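Local coordinates for multifunctional non-homologous end joining DNA repair protein LigD (Mycobacterium tuberculosis, PDB 2IRY) that probably joins with Ku to repair DNA double-strand breaks by end joining, its N-terminal polymerase domain adding nucleotides with manganese, at residues P143-M148 / L222-V227; S175-L180 / S245-T250; G167-P172 / Y183-E188. All coordinates share one frame; numbering follows the deposited sequence.

Contact 1. Residues P143-M148 / L222-V227; sequences PGEGVM and LRAGKV
Arg-223 meets Gly-144 through its backbone: its carbonyl O receives a CA-H...O contact from Gly-144 CA at 3.6 Å, the hydrogen pointing almost straight at the oxygen (176°). That same oxygen also takes the N-H of Lys-226, closing a type II turn from Arg-223 to Lys-226. The side chain of Arg-223 leads off to Phe-228, where it makes a cation-pi contact, and it also touches Asp-142. Next comes Ala-224, whose CB lies 3.5 Å from Glu-145 OE1; the glutamate reaches over with its chain extended, CG anti to the backbone N (chi1 163°). Gly-225, at positive phi, gives its N-H to Glu-145 O over 3.0 Å, approaching in the carbonyl plane. Val-147 drops onto the peptide that follows: its CG2, held beside its own backbone N, sits 3.4 Å from Gly-225 C. The carbonyl oxygen of Gly-225 is taken by Gln-151 of helix 149-164. The side chain of Lys-226 starts away from the 143-148 loop, and its NZ is hydrogen-bonded to Pro-211 O, while Lys-226 O accepts from Gly-144 N at 2.8 Å, tilted 24° from the carbonyl plane. At Val-227 the pairing becomes a beta bridge with Pro-143, antiparallel and non-hydrogen-bonded. Here CG2 of Val-227 packs on CG1 of Val-147 at 3.8 Å, the two side chains crossing nearly at right angles.

Two type II turns, the other from Gly-144 to Val-147, thus meet just past the end of strand 129-143, which holds Asp-140 and Asp-142, the probable manganese ligands. Residues 218-223 probably contact target DNA. Two bent backbone hydrogen bonds, with the Val-147 and Val-227 methyls in contact beside them, link the loops, so the contact depends little on polar side chains.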
loop_
_atom_site.group_PDB
_atom_site.type_symbol
_atom_site.label_atom_id
_atom_site.label_comp_id
_atom_site.label_asym_id
_atom_site.label_seq_id
_atom_site.Cartn_x
_atom_site.Cartn_y
_atom_site.Cartn_z
ATOM N N PRO A 143 -13.340 0.227 9.720
ATOM C CA PRO A 143 -14.457 0.610 10.574
ATOM C C PRO A 143 -15.738 -0.120 10.187
ATOM O O PRO A 143 -16.097 -0.189 9.001
ATOM C CB PRO A 143 -14.583 2.119 10.343
ATOM C CG PRO A 143 -14.017 2.340 8.959
ATOM C CD PRO A 143 -12.922 1.320 8.814
ATOM N N GLY A 144 -16.419 -0.664 11.192
ATOM C CA GLY A 144 -17.708 -1.321 10.990
ATOM C C GLY A 144 -18.836 -0.314 10.941
ATOM O O GLY A 144 -18.603 0.898 11.042
ATOM N N GLU A 145 -20.062 -0.822 10.805
ATOM C CA GLU A 145 -21.267 0.009 10.667
ATOM C C GLU A 145 -21.396 1.009 11.828
ATOM O O GLU A 145 -21.366 0.620 12.995
ATOM C CB GLU A 145 -22.515 -0.893 10.536
ATOM C CG GLU A 145 -23.875 -0.203 10.799
ATOM C CD GLU A 145 -25.048 -1.187 11.011
ATOM O OE1 GLU A 145 -24.847 -2.287 11.586
ATOM O OE2 GLU A 145 -26.186 -0.846 10.614
ATOM N N GLY A 146 -21.499 2.295 11.494
ATOM C CA GLY A 146 -21.685 3.362 12.479
ATOM C C GLY A 146 -20.496 3.826 13.313
ATOM O O GLY A 146 -20.658 4.644 14.226
ATOM N N VAL A 147 -19.306 3.311 13.017
ATOM C CA VAL A 147 -18.089 3.698 13.742
ATOM C C VAL A 147 -17.648 5.113 13.335
ATOM O O VAL A 147 -17.478 5.395 12.145
ATOM C CB VAL A 147 -16.945 2.654 13.521
ATOM C CG1 VAL A 147 -15.631 3.145 14.090
ATOM C CG2 VAL A 147 -17.327 1.316 14.153
ATOM N N MET A 148 -17.478 5.986 14.330
ATOM C CA MET A 148 -17.101 7.388 14.115
ATOM C C MET A 148 -15.588 7.571 13.990
ATOM O O MET A 148 -14.802 6.685 14.370
ATOM C CB MET A 148 -17.627 8.282 15.257
ATOM C CG MET A 148 -19.135 8.250 15.491
ATOM S SD MET A 148 -20.100 9.252 14.336
ATOM C CE MET A 148 -19.649 10.918 14.837
ATOM N N LEU A 222 -20.145 -9.804 14.220
ATOM C CA LEU A 222 -19.469 -9.126 15.333
ATOM C C LEU A 222 -18.874 -7.765 14.936
ATOM O O LEU A 222 -18.211 -7.110 15.746
ATOM C CB LEU A 222 -18.385 -10.046 15.954
ATOM C CG LEU A 222 -18.872 -11.418 16.598
ATOM C CD1 LEU A 222 -17.652 -12.321 16.934
ATOM C CD2 LEU A 222 -19.771 -11.166 17.825
ATOM N N ARG A 223 -19.147 -7.339 13.703
ATOM C CA ARG A 223 -18.508 -6.154 13.111
ATOM C C ARG A 223 -19.165 -4.800 13.444
ATOM O O ARG A 223 -18.470 -3.779 13.503
ATOM C CB ARG A 223 -18.401 -6.301 11.587
ATOM C CG ARG A 223 -17.565 -7.488 11.086
ATOM C CD ARG A 223 -16.060 -7.268 11.268
ATOM N NE ARG A 223 -15.277 -8.123 10.381
ATOM C CZ ARG A 223 -14.920 -7.806 9.138
ATOM N NH1 ARG A 223 -15.266 -6.639 8.606
ATOM N NH2 ARG A 223 -14.210 -8.663 8.420
ATOM N N ALA A 224 -20.487 -4.790 13.649
ATOM C CA ALA A 224 -21.238 -3.540 13.862
ATOM C C ALA A 224 -20.738 -2.786 15.097
ATOM O O ALA A 224 -20.600 -3.377 16.182
ATOM C CB ALA A 224 -22.736 -3.817 13.983
ATOM N N GLY A 225 -20.447 -1.497 14.900
ATOM C CA GLY A 225 -19.953 -0.606 15.959
ATOM C C GLY A 225 -18.534 -0.893 16.428
ATOM O O GLY A 225 -18.085 -0.333 17.421
ATOM N N LYS A 226 -17.828 -1.754 15.702
ATOM C CA LYS A 226 -16.444 -2.093 16.044
ATOM C C LYS A 226 -15.488 -1.815 14.890
ATOM O O LYS A 226 -15.872 -1.854 13.717
ATOM C CB LYS A 226 -16.336 -3.559 16.501
ATOM C CG LYS A 226 -17.170 -3.882 17.727
ATOM C CD LYS A 226 -16.905 -5.288 18.287
ATOM C CE LYS A 226 -18.043 -5.653 19.259
ATOM N NZ LYS A 226 -17.730 -6.676 20.276
ATOM N N VAL A 227 -14.243 -1.501 15.244
ATOM C CA VAL A 227 -13.155 -1.472 14.273
ATOM C C VAL A 227 -12.596 -2.879 14.171
ATOM O O VAL A 227 -12.213 -3.486 15.181
ATOM C CB VAL A 227 -12.027 -0.481 14.695
ATOM C CG1 VAL A 227 -10.860 -0.519 13.694
ATOM C CG2 VAL A 227 -12.594 0.946 14.843
#

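Contact 2. Residues S175-L180 / S245-T250; sequences SGSKGL and SLRGRT. With DGT (2'-deoxyguanosine-5'-triphosphate), chain D.
Arg-249 lays one face of its guanidinium over Ser-177, whose CA stands 3.5 Å above the plane, offset toward the rim. Its NE also gives a weak bond to a water that donates to Ser-177 O, and Lys-178 crosses its NH2 end at about a right angle. Arg-247 works deeper: bent at chi2 (-51°) and chi3 (-52°), it folds its CG against Gly-176 CA and turns its head to the triphosphate of the dGTP (DGT). Arg-247 NH1 gives one hydrogen to Ser-175 O at 3.0 Å, from above the carbonyl plane. Arg-247 NH1 also binds DGT O1B, a beta-phosphate oxygen, at 2.7 Å. NH2 binds O5' and O2A. Ser-175 OG accepts the N-H of Ser-177, an ST turn. Ser-175 OG also donates to DGT O3G of the gamma-phosphate at 2.6 Å, and Lys-178 N holds DGT O1G at 2.7 Å. Loop 175-180 thus cradles the gamma-phosphate with neutral N-H and hydroxyl donors, while the Arg-247 guanidinium grips the beta- and alpha-phosphates and probably offsets part of the triphosphate charge. Glu-112 forms a salt bridge with Arg-247 NE, which, with the Ser-175 and phosphate bonds, would limit rotation of the guanidinium. The triphosphate lies between loop 175-180, linking strands 171-174 and 180-186, and loop 245-250, between strands 240-241 and 256-257; Leu-246 packs on helix 29-47, Leu-180 on helix 149-164.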
loop_
_atom_site.group_PDB
_atom_site.type_symbol
_atom_site.label_atom_id
_atom_site.label_comp_id
_atom_site.label_asym_id
_atom_site.label_seq_id
_atom_site.Cartn_x
_atom_site.Cartn_y
_atom_site.Cartn_z
ATOM N N SER A 175 -6.249 4.914 3.837
ATOM C CA SER A 175 -6.163 4.002 2.684
ATOM C C SER A 175 -6.559 4.584 1.331
ATOM O O SER A 175 -6.188 4.017 0.279
ATOM C CB SER A 175 -7.015 2.733 2.958
ATOM O OG SER A 175 -8.405 3.039 2.782
ATOM N N GLY A 176 -7.341 5.665 1.332
ATOM C CA GLY A 176 -7.922 6.205 0.091
ATOM C C GLY A 176 -9.323 5.659 -0.175
ATOM O O GLY A 176 -10.052 6.130 -1.077
ATOM N N SER A 177 -9.700 4.652 0.606
ATOM C CA SER A 177 -11.045 4.103 0.496
ATOM C C SER A 177 -11.844 4.416 1.757
ATOM O O SER A 177 -12.278 5.571 1.918
ATOM C CB SER A 177 -11.044 2.618 0.087
ATOM O OG SER A 177 -10.171 1.897 0.917
ATOM N N LYS A 178 -12.037 3.439 2.646
ATOM C CA LYS A 178 -12.883 3.609 3.824
ATOM C C LYS A 178 -12.157 3.563 5.151
ATOM O O LYS A 178 -12.704 3.991 6.180
ATOM C CB LYS A 178 -13.989 2.551 3.833
ATOM C CG LYS A 178 -14.986 2.734 2.709
ATOM C CD LYS A 178 -15.949 3.896 3.012
ATOM C CE LYS A 178 -16.661 4.381 1.750
ATOM N NZ LYS A 178 -17.540 3.336 1.136
ATOM N N GLY A 179 -10.942 3.032 5.143
ATOM C CA GLY A 179 -10.251 2.778 6.394
ATOM C C GLY A 179 -8.850 3.347 6.506
ATOM O O GLY A 179 -8.494 4.323 5.831
ATOM N N LEU A 180 -8.087 2.733 7.411
ATOM C CA LEU A 180 -6.856 3.268 7.896
ATOM C C LEU A 180 -5.841 2.131 7.993
ATOM O O LEU A 180 -6.139 1.122 8.594
ATOM C CB LEU A 180 -7.118 3.834 9.312
ATOM C CG LEU A 180 -6.043 4.544 10.128
ATOM C CD1 LEU A 180 -5.357 5.669 9.318
ATOM C CD2 LEU A 180 -6.717 5.105 11.372
ATOM N N SER A 245 -0.083 5.246 -3.605
ATOM C CA SER A 245 -0.886 4.730 -4.720
ATOM C C SER A 245 -2.194 5.502 -4.825
ATOM O O SER A 245 -2.823 5.819 -3.827
ATOM C CB SER A 245 -1.196 3.225 -4.621
ATOM O OG SER A 245 -1.875 2.793 -5.804
ATOM N N LEU A 246 -2.618 5.749 -6.060
ATOM C CA LEU A 246 -3.985 6.133 -6.335
ATOM C C LEU A 246 -4.932 4.951 -6.004
ATOM O O LEU A 246 -4.507 3.789 -5.857
ATOM C CB LEU A 246 -4.170 6.546 -7.807
ATOM C CG LEU A 246 -3.535 7.870 -8.249
ATOM C CD1 LEU A 246 -3.486 7.891 -9.759
ATOM C CD2 LEU A 246 -4.342 9.016 -7.695
ATOM N N ARG A 247 -6.202 5.288 -5.827
ATOM C CA ARG A 247 -7.254 4.298 -5.674
ATOM C C ARG A 247 -8.169 4.393 -6.907
ATOM O O ARG A 247 -8.482 5.513 -7.402
ATOM C CB ARG A 247 -8.083 4.539 -4.399
ATOM C CG ARG A 247 -7.287 4.546 -3.055
ATOM C CD ARG A 247 -6.400 3.288 -2.940
ATOM N NE ARG A 247 -7.102 2.024 -3.145
ATOM C CZ ARG A 247 -7.412 1.163 -2.177
ATOM N NH1 ARG A 247 -7.097 1.419 -0.920
ATOM N NH2 ARG A 247 -8.027 0.024 -2.474
ATOM N N GLY A 248 -8.660 3.228 -7.343
ATOM C CA GLY A 248 -9.592 3.151 -8.475
ATOM C C GLY A 248 -11.007 3.273 -7.944
ATOM O O GLY A 248 -11.768 2.289 -7.878
ATOM N N ARG A 249 -11.361 4.485 -7.550
ATOM C CA ARG A 249 -12.640 4.771 -6.927
ATOM C C ARG A 249 -13.233 5.961 -7.650
ATOM O O ARG A 249 -12.586 6.551 -8.512
ATOM C CB ARG A 249 -12.444 5.087 -5.440
ATOM C CG ARG A 249 -11.879 3.891 -4.649
ATOM C CD ARG A 249 -11.621 4.248 -3.214
ATOM N NE ARG A 249 -12.840 4.701 -2.528
ATOM C CZ ARG A 249 -13.765 3.898 -2.004
ATOM N NH1 ARG A 249 -13.633 2.571 -2.063
ATOM N NH2 ARG A 249 -14.831 4.427 -1.409
ATOM N N THR A 250 -14.439 6.355 -7.268
ATOM C CA THR A 250 -15.074 7.483 -7.938
ATOM C C THR A 250 -14.199 8.745 -7.974
ATOM O O THR A 250 -14.164 9.443 -8.994
ATOM C CB THR A 250 -16.434 7.787 -7.332
ATOM O OG1 THR A 250 -17.223 6.582 -7.383
ATOM C CG2 THR A 250 -17.131 8.845 -8.141
HETATM P PG DGT D . -10.641 0.085 2.975
HETATM O O1G DGT D . -11.869 0.731 2.391
HETATM O O2G DGT D . -10.968 -1.190 3.724
HETATM O O3G DGT D . -9.758 1.059 3.726
HETATM O O3B DGT D . -9.737 -0.331 1.685
HETATM P PB DGT D . -8.404 -1.262 1.710
HETATM O O1B DGT D . -7.388 -0.675 0.764
HETATM O O2B DGT D . -7.952 -1.570 3.118
HETATM O O3A DGT D . -8.941 -2.662 1.080
HETATM P PA DGT D . -9.457 -2.785 -0.449
HETATM O O1A DGT D . -10.188 -4.096 -0.628
HETATM O O2A DGT D . -10.213 -1.521 -0.797
HETATM O "O5'" DGT D . -8.054 -2.863 -1.272
HETATM C "C5'" DGT D . -7.133 -3.961 -1.115
HETATM C "C4'" DGT D . -7.829 -5.273 -0.743
HETATM O "O4'" DGT D . -8.009 -6.107 -1.891
HETATM C "C3'" DGT D . -7.100 -6.098 0.301
HETATM O "O3'" DGT D . -7.676 -5.861 1.585
HETATM C "C2'" DGT D . -7.309 -7.541 -0.120
HETATM C "C1'" DGT D . -7.781 -7.476 -1.571
HETATM N N9 DGT D . -6.741 -7.969 -2.504
HETATM C C8 DGT D . -5.425 -7.710 -2.415
HETATM N N7 DGT D . -4.722 -8.289 -3.415
HETATM C C5 DGT D . -5.613 -8.942 -4.178
HETATM C C6 DGT D . -5.541 -9.763 -5.407
HETATM O O6 DGT D . -4.437 -9.966 -5.943
HETATM N N1 DGT D . -6.680 -10.269 -5.909
HETATM C C2 DGT D . -7.880 -10.048 -5.319
HETATM N N2 DGT D . -8.988 -10.584 -5.883
HETATM N N3 DGT D . -8.025 -9.295 -4.190
HETATM C C4 DGT D . -6.946 -8.729 -3.585
HETATM O O HOH W 1 -12.941 7.237 -0.581
#

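Contact 3. Residues G167-P172 / Y183-E188; sequences GLVTFP and YTPLDE
Phe-171 and Tyr-183 form an antiparallel hydrogen-bonded pair with two backbone hydrogen bonds: Phe-171 N reaches Tyr-183 O at 2.8 Å, nearly along the C=O axis, and Tyr-183 N returns to Phe-171 O at 3.0 Å, almost straight at 173°. Tyr-183 O also takes a CA-H...O contact from Thr-170, and it lies at the edge of the Phe-171 ring. One residue on, the side chain takes over: Thr-184 OG1, anti to its own N (chi1 171°), donates to Val-169 O at 2.8 Å from above the carbonyl plane. This is the end of the hairpin of strands 171-174 and 180-186 away from its nucleotide-binding loop, within the mixed sheet of the polymerase domain, and here waters replace direct bonding. One accepts from Val-169 N and donates to Pro-185 O; another donates to Gly-167 O and to Asp-187 OD1, both at 2.7 Å. Gly-167 itself closes helix 149-164 as C-prime of a Schellman motif. Apolar cover comes from Pro-185, whose CD meets Phe-171 CE2 at 3.6 Å near the ring plane and lies by Val-169 CG1. Leu-168 CB rests 3.4 Å from Thr-184 OG1. Thr-170 O is satisfied by Trp-260 NE1.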
loop_
_atom_site.group_PDB
_atom_site.type_symbol
_atom_site.label_atom_id
_atom_site.label_comp_id
_atom_site.label_asym_id
_atom_site.label_seq_id
_atom_site.Cartn_x
_atom_site.Cartn_y
_atom_site.Cartn_z
ATOM N N GLY A 167 8.897 -1.322 21.729
ATOM C CA GLY A 167 9.986 -0.523 21.155
ATOM C C GLY A 167 9.832 -0.196 19.674
ATOM O O GLY A 167 10.808 0.167 19.004
ATOM N N LEU A 168 8.603 -0.301 19.174
ATOM C CA LEU A 168 8.322 -0.047 17.770
ATOM C C LEU A 168 7.579 1.273 17.548
ATOM O O LEU A 168 6.842 1.747 18.422
ATOM C CB LEU A 168 7.551 -1.222 17.147
ATOM C CG LEU A 168 8.194 -2.605 17.295
ATOM C CD1 LEU A 168 7.294 -3.679 16.715
ATOM C CD2 LEU A 168 9.594 -2.671 16.651
ATOM N N VAL A 169 7.816 1.855 16.380
ATOM C CA VAL A 169 7.174 3.098 15.944
ATOM C C VAL A 169 6.104 2.801 14.892
ATOM O O VAL A 169 6.273 1.902 14.054
ATOM C CB VAL A 169 8.224 4.121 15.400
ATOM C CG1 VAL A 169 8.917 3.605 14.133
ATOM C CG2 VAL A 169 7.599 5.476 15.154
ATOM N N THR A 170 5.024 3.577 14.919
ATOM C CA THR A 170 3.882 3.327 14.041
ATOM C C THR A 170 3.572 4.534 13.152
ATOM O O THR A 170 3.613 5.670 13.605
ATOM C CB THR A 170 2.631 2.902 14.875
ATOM O OG1 THR A 170 3.006 1.860 15.783
ATOM C CG2 THR A 170 1.517 2.385 13.972
ATOM N N PHE A 171 3.257 4.258 11.887
ATOM C CA PHE A 171 3.000 5.301 10.891
ATOM C C PHE A 171 1.606 5.127 10.292
ATOM O O PHE A 171 1.308 4.080 9.683
ATOM C CB PHE A 171 4.034 5.252 9.751
ATOM C CG PHE A 171 5.457 5.435 10.202
ATOM C CD1 PHE A 171 6.049 6.696 10.185
ATOM C CD2 PHE A 171 6.206 4.342 10.627
ATOM C CE1 PHE A 171 7.398 6.871 10.604
ATOM C CE2 PHE A 171 7.531 4.501 11.047
ATOM C CZ PHE A 171 8.131 5.765 11.039
ATOM N N PRO A 172 0.748 6.150 10.432
ATOM C CA PRO A 172 -0.592 5.985 9.849
ATOM C C PRO A 172 -0.715 6.419 8.380
ATOM O O PRO A 172 -0.128 7.414 7.966
ATOM C CB PRO A 172 -1.460 6.892 10.734
ATOM C CG PRO A 172 -0.520 7.991 11.180
ATOM C CD PRO A 172 0.882 7.429 11.173
ATOM N N TYR A 183 1.539 1.097 9.608
ATOM C CA TYR A 183 2.790 0.409 9.295
ATOM C C TYR A 183 3.797 0.597 10.426
ATOM O O TYR A 183 3.899 1.684 10.994
ATOM C CB TYR A 183 3.414 0.999 8.027
ATOM C CG TYR A 183 2.682 0.672 6.743
ATOM C CD1 TYR A 183 2.925 -0.531 6.052
ATOM C CD2 TYR A 183 1.755 1.583 6.200
ATOM C CE1 TYR A 183 2.245 -0.818 4.861
ATOM C CE2 TYR A 183 1.076 1.310 4.997
ATOM C CZ TYR A 183 1.324 0.109 4.337
ATOM O OH TYR A 183 0.644 -0.176 3.167
ATOM N N THR A 184 4.568 -0.438 10.708
ATOM C CA THR A 184 5.639 -0.326 11.697
ATOM C C THR A 184 6.859 -1.110 11.204
ATOM O O THR A 184 6.738 -2.288 10.887
ATOM C CB THR A 184 5.188 -0.807 13.091
ATOM O OG1 THR A 184 6.323 -0.870 13.968
ATOM C CG2 THR A 184 4.559 -2.144 13.031
ATOM N N PRO A 185 8.017 -0.436 11.098
ATOM C CA PRO A 185 9.216 -1.138 10.663
ATOM C C PRO A 185 9.754 -2.032 11.770
ATOM O O PRO A 185 9.790 -1.641 12.950
ATOM C CB PRO A 185 10.194 -0.000 10.329
ATOM C CG PRO A 185 9.747 1.136 11.179
ATOM C CD PRO A 185 8.261 1.006 11.301
ATOM N N LEU A 186 10.140 -3.243 11.395
ATOM C CA LEU A 186 10.698 -4.201 12.348
ATOM C C LEU A 186 12.179 -3.934 12.647
ATOM O O LEU A 186 12.976 -3.700 11.733
ATOM C CB LEU A 186 10.500 -5.631 11.828
ATOM C CG LEU A 186 9.040 -6.106 11.734
ATOM C CD1 LEU A 186 8.907 -7.373 10.887
ATOM C CD2 LEU A 186 8.390 -6.295 13.118
ATOM N N ASP A 187 12.532 -3.965 13.933
ATOM C CA ASP A 187 13.943 -3.886 14.367
ATOM C C ASP A 187 14.759 -5.058 13.829
ATOM O O ASP A 187 15.895 -4.879 13.371
ATOM C CB ASP A 187 14.047 -3.813 15.900
ATOM C CG ASP A 187 13.890 -2.398 16.433
ATOM O OD1 ASP A 187 13.479 -1.508 15.658
ATOM O OD2 ASP A 187 14.206 -2.180 17.622
ATOM N N GLU A 188 14.188 -6.260 13.922
ATOM C CA GLU A 188 14.760 -7.445 13.280
ATOM C C GLU A 188 13.700 -8.015 12.338
ATOM O O GLU A 188 12.625 -8.429 12.793
ATOM C CB GLU A 188 15.147 -8.533 14.290
ATOM C CG GLU A 188 15.544 -8.086 15.691
ATOM C CD GLU A 188 14.793 -8.877 16.756
ATOM O OE1 GLU A 188 15.414 -9.312 17.755
ATOM O OE2 GLU A 188 13.567 -9.078 16.580
HETATM O O HOH W 2 11.841 0.473 16.531
HETATM O O HOH W 3 9.786 0.447 14.645
#

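Overall arrangement
All three contacts lie in the primase-polymerase domain. Contact 3 and the 175-180 half of contact 2 belong to one hairpin: 183-188 and 167-172 pair its open end, 175-180 is the loop at its tip, and 245-250 comes from a later loop; the two centres are about 22 Å apart. Contact 1, about 19 Å from contact 2 between centres, sits where strand 129-143 ends, yet Pro-143 packs on Lys-178 and Gly-179, so the two touch. From contact 1 to contact 3 the centres are about 26 Å apart. The order along the chain is 143-148, 167-172, 175-180, 183-188, 222-227, 245-250. Strand 129-143 pairs with both 180-186 and 227-230, and carries the probable manganese-binding Asp-140 and Asp-142 near the triphosphate loop.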